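PDB 1UDD: transcriptional regulator from Pyrococcus horikoshii, which is of unknown function but, as a TenA homologue, belongs to the all-helical TENA/THI-4/PQQC family. Local coordinates for residues A[36-42]-A[158-162]; A[112-116]-A[199-204]; A[139-143]-A[204-208]. All coordinates share one frame. Residue numbers count along the deposited sequence, not the author numbering.

The three contacts tie together distant helices of one all-helical bundle, and their segments alternate along the chain. Helix 190-213 serves both interaction 2 and interaction 3, whose centres lie 11 Å apart; they share Glu204, whose OE2 accepts a hydrogen bond from Tyr113 OH in interaction 2 while OE1 accepts hydrogen bonds from two waters in interaction 3. Interaction 1 is nearer the periphery, its centre 15 Å from that of interaction 3, yet the two touch: Tyr42 OH lies 2.8 Å from Tyr140 OH, a probable hydrogen bond, and 3.5 Å from Trp208 CH2. Interactions 1 and 2 do not meet, their nearest atoms about 7 Å apart, so interaction 3 bridges them.

Interaction 1 (A[36-42]-A[158-162]); sequences LEKFKFY and IYREW
Phe39 reaches across from 36-42 with its ring against Tyr159 and Trp162 of 158-162, making an aromatic cluster between two helices of the TenA-type all-helical fold. Both segments are regular α-helix, the first at the start of helix 36-63, the second within helix 157-164. Their axes approach to 12.7 Å and their directions differ by 38°. Such wide spacing suits large side chains: even the closest CA pair, Phe39 and Tyr159, is 8.8 Å apart.

Phe39 points toward the other helix with a t chi1. The edge of Tyr159 meets its face in a T-shaped pair, centroids 4.8 Å apart and planes at 68°, with Phe39 CD2 3.5 Å from Tyr159 CE1. Phe39 in turn presents its edge to the face of Trp162, the Phe39 and Trp162 five-membered-ring centroids 5.3 Å apart, planes at 88° and Phe39 CZ 3.8 Å from Trp162 CD1; Trp162 is also t at chi1. Ile158 adds an apolar contact, its CG2 3.7 Å from Phe39 CE2, and Leu90 of helix 82-93 packs beside this group. Tyr159, m at chi1, runs alongside Leu36, so that its OH lies 3.3 Å from Leu36 CA and hydrogen-bonds the carbonyl of Leu34. A tyrosine also suits the inner end, where Tyr42 bonds through its hydroxyl to Tyr140 while Tyr42 OH sits 3.6 Å from Trp162 CZ2.

Interaction 2 (A[112-116]-A[199-204]); sequences AYMDF and TGSKFE
Segments 112-116 and 199-204 are both α-helical and run nearly antiparallel, at 159° between their N-to-C directions (signed crossing -159°), with axes 10.3 Å apart at closest approach. The register is set by Tyr113 and Phe203, whose CA atoms are 5.9 Å apart.

Phe203, m at chi1, points into the interface and lies under the backbone of the facing helix: Tyr113 CA stands 3.9 Å from the centroid of the Phe203 ring, 10° off its normal, a CH-pi contact. The favour is returned by Phe203 CB, 3.5 Å from the Tyr113 ring centroid. Phe116, t at chi1, completes an aromatic cluster in this buried part of the helical bundle of the TenA family. Its face receives Thr199 CG2, 3.8 Å from the ring centroid, and Phe116 CE2 rests 3.7 Å from Gly200 CA, the ring lying directly on the backbone. Small Ala112 admits Phe203, CB to CE1 4.0 Å. A second subunit packs here too, its Phe203 on Ala112 and its Asp115 on Phe116. Tyr113, t at chi1, carries its hydroxyl past the apolar rings to the buried carboxylate, donating a very short hydrogen bond from Tyr113 OH to Glu204 OE2, 2.5 Å.

Interaction 3 (A[139-143]-A[204-208]); sequences SYAEI and ELAFW
Tyr140, Trp208 and Glu204 carry most of this contact between helix 126-146 and helix 190-213. Segments 139-143 and 204-208 are α-helical, their axes 13.0 Å apart at closest approach and inclined at 63°; the nearest CA atoms, of Ser139 and Glu204, are 8.3 Å apart, leaving space for long side chains and water.

Tyr140 has an off-rotamer chi1 of -91° and reaches over to Trp208, m at chi1. Their planes differ by 28°, but the rings are slid apart, with 5.5 Å between the centroids of Tyr140 and the indole six-membered ring; Tyr140 OH is 3.4 Å from Trp208 CZ2. Ile143 CD1 packs 4.1 Å from Trp208 CZ2. The indole thus offers an apolar ring to both, and its NE1 as a donor to water.

Glu204, m at chi1 and chi2, points toward the opposing helix, its OE1 3.4 Å from Tyr140 CE1 at the ring edge. One water donates to Glu204 OE1 (2.8 Å) and to the short side chain of Ser139 at OG (3.0 Å), and accepts from Trp208 NE1 (2.7 Å). A second donates to Glu204 OE1 (2.9 Å) and hydrogen-bonds Tyr140 OH (2.6 Å). Ser139 OG also hydrogen-bonds Pro135 O, Tyr140 OH hydrogen-bonds Tyr42 OH, and Glu204 OE2 serves Tyr113 and Tyr49. The result is a water-bridged polar network round a buried carboxylate, flanked by Tyr140 and Trp208 inside a TenA-family helical bundle.

Interaction 1 (A[36-42]-A[158-162])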
loop_
_atom_site.group_PDB
_atom_site.type_symbol
_atom_site.label_atom_id
_atom_site.label_comp_id
_atom_site.label_asym_id
_atom_site.label_seq_id
_atom_site.Cartn_x
_atom_site.Cartn_y
_atom_site.Cartn_z
ATOM N N LEU A 36 12.436 -38.202 7.070
ATOM C CA LEU A 36 12.532 -37.109 8.033
ATOM C C LEU A 36 13.355 -35.922 7.561
ATOM O O LEU A 36 13.156 -34.805 8.033
ATOM C CB LEU A 36 13.096 -37.622 9.357
ATOM C CG LEU A 36 12.967 -36.683 10.558
ATOM C CD1 LEU A 36 11.508 -36.300 10.741
ATOM C CD2 LEU A 36 13.498 -37.367 11.811
ATOM N N GLU A 37 14.277 -36.158 6.635
ATOM C CA GLU A 37 15.113 -35.080 6.123
ATOM C C GLU A 37 14.331 -34.123 5.243
ATOM O O GLU A 37 14.591 -32.917 5.246
ATOM C CB GLU A 37 16.295 -35.631 5.329
ATOM C CG GLU A 37 17.448 -36.109 6.192
ATOM C CD GLU A 37 17.839 -35.089 7.254
ATOM O OE1 GLU A 37 17.218 -35.089 8.343
ATOM O OE2 GLU A 37 18.761 -34.279 6.990
ATOM N N LYS A 38 13.390 -34.671 4.475
ATOM C CA LYS A 38 12.564 -33.864 3.592
ATOM C C LYS A 38 11.581 -33.029 4.395
ATOM O O LYS A 38 11.248 -31.915 4.007
ATOM C CB LYS A 38 11.810 -34.753 2.598
ATOM C CG LYS A 38 12.725 -35.451 1.615
ATOM C CD LYS A 38 11.961 -36.121 0.500
ATOM C CE LYS A 38 12.900 -36.420 -0.659
ATOM N NZ LYS A 38 12.185 -36.984 -1.842
ATOM N N PHE A 39 11.123 -33.565 5.519
ATOM C CA PHE A 39 10.180 -32.845 6.369
ATOM C C PHE A 39 10.880 -31.634 6.967
ATOM O O PHE A 39 10.310 -30.542 7.024
ATOM C CB PHE A 39 9.657 -33.760 7.484
ATOM C CG PHE A 39 8.572 -33.145 8.331
ATOM C CD1 PHE A 39 7.392 -32.687 7.753
ATOM C CD2 PHE A 39 8.716 -33.058 9.713
ATOM C CE1 PHE A 39 6.364 -32.152 8.537
ATOM C CE2 PHE A 39 7.700 -32.527 10.512
ATOM C CZ PHE A 39 6.513 -32.072 9.916
ATOM N N LYS A 40 12.124 -31.820 7.404
ATOM C CA LYS A 40 12.872 -30.713 7.981
ATOM C C LYS A 40 13.075 -29.599 6.960
ATOM O O LYS A 40 12.977 -28.430 7.307
ATOM C CB LYS A 40 14.223 -31.187 8.523
ATOM C CG LYS A 40 14.101 -32.100 9.726
ATOM C CD LYS A 40 15.473 -32.528 10.215
ATOM C CE LYS A 40 15.386 -33.618 11.264
ATOM N NZ LYS A 40 16.749 -33.989 11.754
ATOM N N PHE A 41 13.358 -29.952 5.708
ATOM C CA PHE A 41 13.547 -28.926 4.681
ATOM C C PHE A 41 12.254 -28.121 4.517
ATOM O O PHE A 41 12.281 -26.896 4.358
ATOM C CB PHE A 41 13.902 -29.558 3.339
ATOM C CG PHE A 41 14.154 -28.555 2.262
ATOM C CD1 PHE A 41 15.403 -27.948 2.136
ATOM C CD2 PHE A 41 13.135 -28.179 1.396
ATOM C CE1 PHE A 41 15.633 -26.974 1.155
ATOM C CE2 PHE A 41 13.349 -27.211 0.419
ATOM C CZ PHE A 41 14.603 -26.604 0.296
ATOM N N TYR A 42 11.132 -28.837 4.542
ATOM C CA TYR A 42 9.811 -28.237 4.423
ATOM C C TYR A 42 9.524 -27.338 5.624
ATOM O O TYR A 42 9.202 -26.155 5.456
ATOM C CB TYR A 42 8.748 -29.346 4.311
ATOM C CG TYR A 42 7.324 -28.902 4.581
ATOM C CD1 TYR A 42 6.659 -28.020 3.720
ATOM C CD2 TYR A 42 6.652 -29.346 5.716
ATOM C CE1 TYR A 42 5.356 -27.592 3.992
ATOM C CE2 TYR A 42 5.358 -28.925 5.999
ATOM C CZ TYR A 42 4.718 -28.048 5.136
ATOM O OH TYR A 42 3.457 -27.611 5.450
ATOM N N ILE A 158 5.765 -37.340 15.242
ATOM C CA ILE A 158 5.864 -35.937 14.855
ATOM C C ILE A 158 4.912 -35.641 13.699
ATOM O O ILE A 158 4.223 -34.620 13.702
ATOM C CB ILE A 158 7.310 -35.558 14.452
ATOM C CG1 ILE A 158 8.205 -35.552 15.696
ATOM C CG2 ILE A 158 7.334 -34.178 13.797
ATOM C CD1 ILE A 158 9.622 -35.124 15.420
ATOM N N TYR A 159 4.876 -36.536 12.715
ATOM C CA TYR A 159 3.985 -36.360 11.582
ATOM C C TYR A 159 2.535 -36.393 12.057
ATOM O O TYR A 159 1.699 -35.638 11.564
ATOM C CB TYR A 159 4.196 -37.462 10.547
ATOM C CG TYR A 159 5.523 -37.417 9.845
ATOM C CD1 TYR A 159 6.414 -36.368 10.054
ATOM C CD2 TYR A 159 5.895 -38.430 8.966
ATOM C CE1 TYR A 159 7.648 -36.334 9.406
ATOM C CE2 TYR A 159 7.123 -38.406 8.314
ATOM C CZ TYR A 159 7.996 -37.361 8.540
ATOM O OH TYR A 159 9.231 -37.359 7.929
ATOM N N ARG A 160 2.232 -37.265 13.016
ATOM C CA ARG A 160 0.866 -37.362 13.517
ATOM C C ARG A 160 0.446 -36.088 14.220
ATOM O O ARG A 160 -0.650 -35.584 13.992
ATOM C CB ARG A 160 0.699 -38.535 14.485
ATOM C CG ARG A 160 0.766 -39.913 13.851
ATOM C CD ARG A 160 0.070 -40.935 14.741
ATOM N NE ARG A 160 0.611 -40.943 16.097
ATOM C CZ ARG A 160 1.747 -41.537 16.447
ATOM N NH1 ARG A 160 2.470 -42.184 15.543
ATOM N NH2 ARG A 160 2.162 -41.475 17.703
ATOM N N GLU A 161 1.308 -35.572 15.087
ATOM C CA GLU A 161 0.992 -34.351 15.805
ATOM C C GLU A 161 0.746 -33.267 14.757
ATOM O O GLU A 161 -0.283 -32.592 14.765
ATOM C CB GLU A 161 2.162 -33.943 16.706
ATOM C CG GLU A 161 2.718 -35.063 17.579
ATOM C CD GLU A 161 3.818 -34.582 18.521
ATOM O OE1 GLU A 161 3.490 -33.949 19.549
ATOM O OE2 GLU A 161 5.010 -34.829 18.225
ATOM N N TRP A 162 1.702 -33.128 13.845
ATOM C CA TRP A 162 1.626 -32.142 12.775
ATOM C C TRP A 162 0.296 -32.197 12.023
ATOM O O TRP A 162 -0.368 -31.179 11.843
ATOM C CB TRP A 162 2.772 -32.361 11.783
ATOM C CG TRP A 162 2.771 -31.374 10.666
ATOM C CD1 TRP A 162 3.318 -30.122 10.676
ATOM C CD2 TRP A 162 2.144 -31.531 9.392
ATOM N NE1 TRP A 162 3.070 -29.487 9.482
ATOM C CE2 TRP A 162 2.348 -30.331 8.673
ATOM C CE3 TRP A 162 1.423 -32.572 8.784
ATOM C CZ2 TRP A 162 1.859 -30.138 7.370
ATOM C CZ3 TRP A 162 0.936 -32.381 7.487
ATOM C CH2 TRP A 162 1.159 -31.168 6.796
#

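Interaction 2 (A[112-116]-A[199-204])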
loop_
_atom_site.group_PDB
_atom_site.type_symbol
_atom_site.label_atom_id
_atom_site.label_comp_id
_atom_site.label_asym_id
_atom_site.label_seq_id
_atom_site.Cartn_x
_atom_site.Cartn_y
_atom_site.Cartn_z
ATOM N N ALA A 112 8.047 -16.117 -4.052
ATOM C CA ALA A 112 7.008 -15.811 -5.020
ATOM C C ALA A 112 5.593 -15.995 -4.445
ATOM O O ALA A 112 4.746 -15.104 -4.567
ATOM C CB ALA A 112 7.175 -16.679 -6.236
ATOM N N TYR A 113 5.337 -17.143 -3.822
ATOM C CA TYR A 113 4.016 -17.404 -3.258
ATOM C C TYR A 113 3.654 -16.345 -2.222
ATOM O O TYR A 113 2.557 -15.785 -2.242
ATOM C CB TYR A 113 3.978 -18.805 -2.634
ATOM C CG TYR A 113 2.612 -19.281 -2.147
ATOM C CD1 TYR A 113 1.421 -18.717 -2.624
ATOM C CD2 TYR A 113 2.517 -20.331 -1.231
ATOM C CE1 TYR A 113 0.176 -19.197 -2.197
ATOM C CE2 TYR A 113 1.284 -20.813 -0.802
ATOM C CZ TYR A 113 0.120 -20.244 -1.285
ATOM O OH TYR A 113 -1.085 -20.726 -0.827
ATOM N N MET A 114 4.570 -16.065 -1.304
ATOM C CA MET A 114 4.281 -15.051 -0.311
ATOM C C MET A 114 4.036 -13.683 -0.981
ATOM O O MET A 114 3.172 -12.922 -0.545
ATOM C CB MET A 114 5.425 -14.968 0.695
ATOM C CG MET A 114 5.544 -16.228 1.542
ATOM S SD MET A 114 3.926 -16.772 2.244
ATOM C CE MET A 114 3.523 -18.071 1.154
ATOM N N ASP A 115 4.790 -13.384 -2.039
ATOM C CA ASP A 115 4.642 -12.112 -2.753
ATOM C C ASP A 115 3.299 -12.022 -3.460
ATOM O O ASP A 115 2.704 -10.961 -3.531
ATOM C CB ASP A 115 5.796 -11.916 -3.749
ATOM C CG ASP A 115 7.101 -11.595 -3.051
ATOM O OD1 ASP A 115 7.072 -11.342 -1.824
ATOM O OD2 ASP A 115 8.150 -11.588 -3.721
ATOM N N PHE A 116 2.834 -13.149 -3.985
ATOM C CA PHE A 116 1.536 -13.208 -4.637
ATOM C C PHE A 116 0.469 -12.858 -3.589
ATOM O O PHE A 116 -0.458 -12.082 -3.857
ATOM C CB PHE A 116 1.289 -14.616 -5.205
ATOM C CG PHE A 116 -0.176 -15.009 -5.250
ATOM C CD1 PHE A 116 -1.026 -14.466 -6.204
ATOM C CD2 PHE A 116 -0.698 -15.906 -4.313
ATOM C CE1 PHE A 116 -2.385 -14.809 -6.235
ATOM C CE2 PHE A 116 -2.051 -16.254 -4.332
ATOM C CZ PHE A 116 -2.896 -15.703 -5.299
ATOM N N THR A 199 -4.455 -19.424 -9.002
ATOM C CA THR A 199 -3.036 -19.078 -8.852
ATOM C C THR A 199 -2.546 -19.594 -7.504
ATOM O O THR A 199 -1.483 -20.210 -7.406
ATOM C CB THR A 199 -2.827 -17.543 -8.891
ATOM O OG1 THR A 199 -3.193 -17.050 -10.185
ATOM C CG2 THR A 199 -1.371 -17.176 -8.582
ATOM N N GLY A 200 -3.340 -19.344 -6.468
ATOM C CA GLY A 200 -2.960 -19.772 -5.134
ATOM C C GLY A 200 -2.832 -21.275 -5.045
ATOM O O GLY A 200 -1.960 -21.792 -4.341
ATOM N N SER A 201 -3.710 -21.975 -5.762
ATOM C CA SER A 201 -3.715 -23.436 -5.772
ATOM C C SER A 201 -2.461 -23.956 -6.464
ATOM O O SER A 201 -1.865 -24.947 -6.025
ATOM C CB SER A 201 -4.972 -23.961 -6.485
ATOM O OG SER A 201 -6.144 -23.511 -5.825
ATOM N N LYS A 202 -2.064 -23.300 -7.554
ATOM C CA LYS A 202 -0.847 -23.710 -8.261
ATOM C C LYS A 202 0.364 -23.518 -7.353
ATOM O O LYS A 202 1.247 -24.375 -7.290
ATOM C CB LYS A 202 -0.657 -22.906 -9.546
ATOM C CG LYS A 202 -1.658 -23.255 -10.633
ATOM C CD LYS A 202 -1.233 -22.610 -11.927
ATOM C CE LYS A 202 -2.179 -22.950 -13.056
ATOM N NZ LYS A 202 -1.676 -22.363 -14.335
ATOM N N PHE A 203 0.403 -22.395 -6.640
ATOM C CA PHE A 203 1.517 -22.152 -5.720
ATOM C C PHE A 203 1.578 -23.241 -4.657
ATOM O O PHE A 203 2.655 -23.685 -4.287
ATOM C CB PHE A 203 1.383 -20.796 -5.040
ATOM C CG PHE A 203 1.915 -19.648 -5.859
ATOM C CD1 PHE A 203 3.234 -19.648 -6.312
ATOM C CD2 PHE A 203 1.111 -18.547 -6.145
ATOM C CE1 PHE A 203 3.742 -18.566 -7.038
ATOM C CE2 PHE A 203 1.609 -17.457 -6.868
ATOM C CZ PHE A 203 2.928 -17.465 -7.317
ATOM N N GLU A 204 0.419 -23.660 -4.155
ATOM C CA GLU A 204 0.384 -24.707 -3.144
ATOM C C GLU A 204 1.039 -25.983 -3.678
ATOM O O GLU A 204 1.837 -26.616 -2.989
ATOM C CB GLU A 204 -1.064 -25.017 -2.726
ATOM C CG GLU A 204 -1.657 -24.065 -1.685
ATOM C CD GLU A 204 -0.849 -24.012 -0.390
ATOM O OE1 GLU A 204 -0.243 -25.041 -0.018
ATOM O OE2 GLU A 204 -0.833 -22.948 0.271
#

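Interaction 3 (A[139-143]-A[204-208])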
loop_
_atom_site.group_PDB
_atom_site.type_symbol
_atom_site.label_atom_id
_atom_site.label_comp_id
_atom_site.label_asym_id
_atom_site.label_seq_id
_atom_site.Cartn_x
_atom_site.Cartn_y
_atom_site.Cartn_z
ATOM N N SER A 139 -6.970 -25.882 1.535
ATOM C CA SER A 139 -6.308 -27.091 1.077
ATOM C C SER A 139 -5.650 -27.893 2.204
ATOM O O SER A 139 -5.632 -29.108 2.152
ATOM C CB SER A 139 -5.253 -26.765 0.017
ATOM O OG SER A 139 -4.114 -26.152 0.592
ATOM N N TYR A 140 -5.101 -27.223 3.211
ATOM C CA TYR A 140 -4.453 -27.938 4.307
ATOM C C TYR A 140 -5.462 -28.772 5.085
ATOM O O TYR A 140 -5.140 -29.859 5.577
ATOM C CB TYR A 140 -3.727 -26.957 5.243
ATOM C CG TYR A 140 -2.279 -26.723 4.843
ATOM C CD1 TYR A 140 -1.949 -26.189 3.589
ATOM C CD2 TYR A 140 -1.236 -27.118 5.685
ATOM C CE1 TYR A 140 -0.603 -26.067 3.187
ATOM C CE2 TYR A 140 0.097 -27.005 5.293
ATOM C CZ TYR A 140 0.409 -26.484 4.052
ATOM O OH TYR A 140 1.732 -26.399 3.679
ATOM N N ALA A 141 -6.684 -28.269 5.193
ATOM C CA ALA A 141 -7.727 -29.005 5.887
ATOM C C ALA A 141 -8.218 -30.149 5.002
ATOM O O ALA A 141 -8.439 -31.259 5.492
ATOM C CB ALA A 141 -8.889 -28.074 6.238
ATOM N N GLU A 142 -8.388 -29.883 3.701
ATOM C CA GLU A 142 -8.870 -30.910 2.774
ATOM C C GLU A 142 -7.867 -32.044 2.625
ATOM O O GLU A 142 -8.251 -33.203 2.481
ATOM C CB GLU A 142 -9.164 -30.322 1.390
ATOM C CG GLU A 142 -10.432 -29.522 1.279
ATOM C CD GLU A 142 -11.692 -30.327 1.564
ATOM O OE1 GLU A 142 -11.747 -31.530 1.224
ATOM O OE2 GLU A 142 -12.647 -29.738 2.109
ATOM N N ILE A 143 -6.583 -31.701 2.631
ATOM C CA ILE A 143 -5.539 -32.702 2.513
ATOM C C ILE A 143 -5.618 -33.655 3.710
ATOM O O ILE A 143 -5.587 -34.868 3.537
ATOM C CB ILE A 143 -4.136 -32.051 2.479
ATOM C CG1 ILE A 143 -3.940 -31.257 1.180
ATOM C CG2 ILE A 143 -3.076 -33.124 2.595
ATOM C CD1 ILE A 143 -2.613 -30.452 1.138
ATOM N N GLU A 204 0.419 -23.660 -4.155
ATOM C CA GLU A 204 0.384 -24.707 -3.144
ATOM C C GLU A 204 1.039 -25.983 -3.678
ATOM O O GLU A 204 1.837 -26.616 -2.989
ATOM C CB GLU A 204 -1.064 -25.017 -2.726
ATOM C CG GLU A 204 -1.657 -24.065 -1.685
ATOM C CD GLU A 204 -0.849 -24.012 -0.390
ATOM O OE1 GLU A 204 -0.243 -25.041 -0.018
ATOM O OE2 GLU A 204 -0.833 -22.948 0.271
ATOM N N LEU A 205 0.682 -26.358 -4.900
ATOM C CA LEU A 205 1.231 -27.553 -5.523
ATOM C C LEU A 205 2.731 -27.361 -5.712
ATOM O O LEU A 205 3.532 -28.251 -5.409
ATOM C CB LEU A 205 0.539 -27.808 -6.870
ATOM C CG LEU A 205 0.970 -29.020 -7.702
ATOM C CD1 LEU A 205 1.031 -30.264 -6.844
ATOM C CD2 LEU A 205 -0.012 -29.208 -8.849
ATOM N N ALA A 206 3.105 -26.176 -6.182
ATOM C CA ALA A 206 4.506 -25.852 -6.414
ATOM C C ALA A 206 5.287 -25.917 -5.112
ATOM O O ALA A 206 6.457 -26.322 -5.095
ATOM C CB ALA A 206 4.627 -24.450 -7.025
ATOM N N PHE A 207 4.644 -25.511 -4.022
ATOM C CA PHE A 207 5.308 -25.508 -2.733
ATOM C C PHE A 207 5.651 -26.935 -2.297
ATOM O O PHE A 207 6.745 -27.196 -1.797
ATOM C CB PHE A 207 4.422 -24.846 -1.676
ATOM C CG PHE A 207 5.190 -24.208 -0.553
ATOM C CD1 PHE A 207 5.702 -22.913 -0.690
ATOM C CD2 PHE A 207 5.381 -24.883 0.655
ATOM C CE1 PHE A 207 6.390 -22.295 0.368
ATOM C CE2 PHE A 207 6.063 -24.282 1.710
ATOM C CZ PHE A 207 6.568 -22.980 1.571
ATOM N N TRP A 208 4.709 -27.856 -2.472
ATOM C CA TRP A 208 4.970 -29.236 -2.089
ATOM C C TRP A 208 6.071 -29.766 -2.985
ATOM O O TRP A 208 6.979 -30.454 -2.526
ATOM C CB TRP A 208 3.703 -30.092 -2.234
ATOM C CG TRP A 208 2.642 -29.725 -1.242
ATOM C CD1 TRP A 208 1.401 -29.227 -1.515
ATOM C CD2 TRP A 208 2.730 -29.829 0.185
ATOM N NE1 TRP A 208 0.709 -29.020 -0.350
ATOM C CE2 TRP A 208 1.501 -29.378 0.711
ATOM C CE3 TRP A 208 3.733 -30.264 1.072
ATOM C CZ2 TRP A 208 1.240 -29.346 2.085
ATOM C CZ3 TRP A 208 3.473 -30.234 2.439
ATOM C CH2 TRP A 208 2.233 -29.776 2.933
HETATM O O HOH W 1 -1.503 -27.489 -0.087
HETATM O O HOH W 2 2.210 -26.179 1.159
#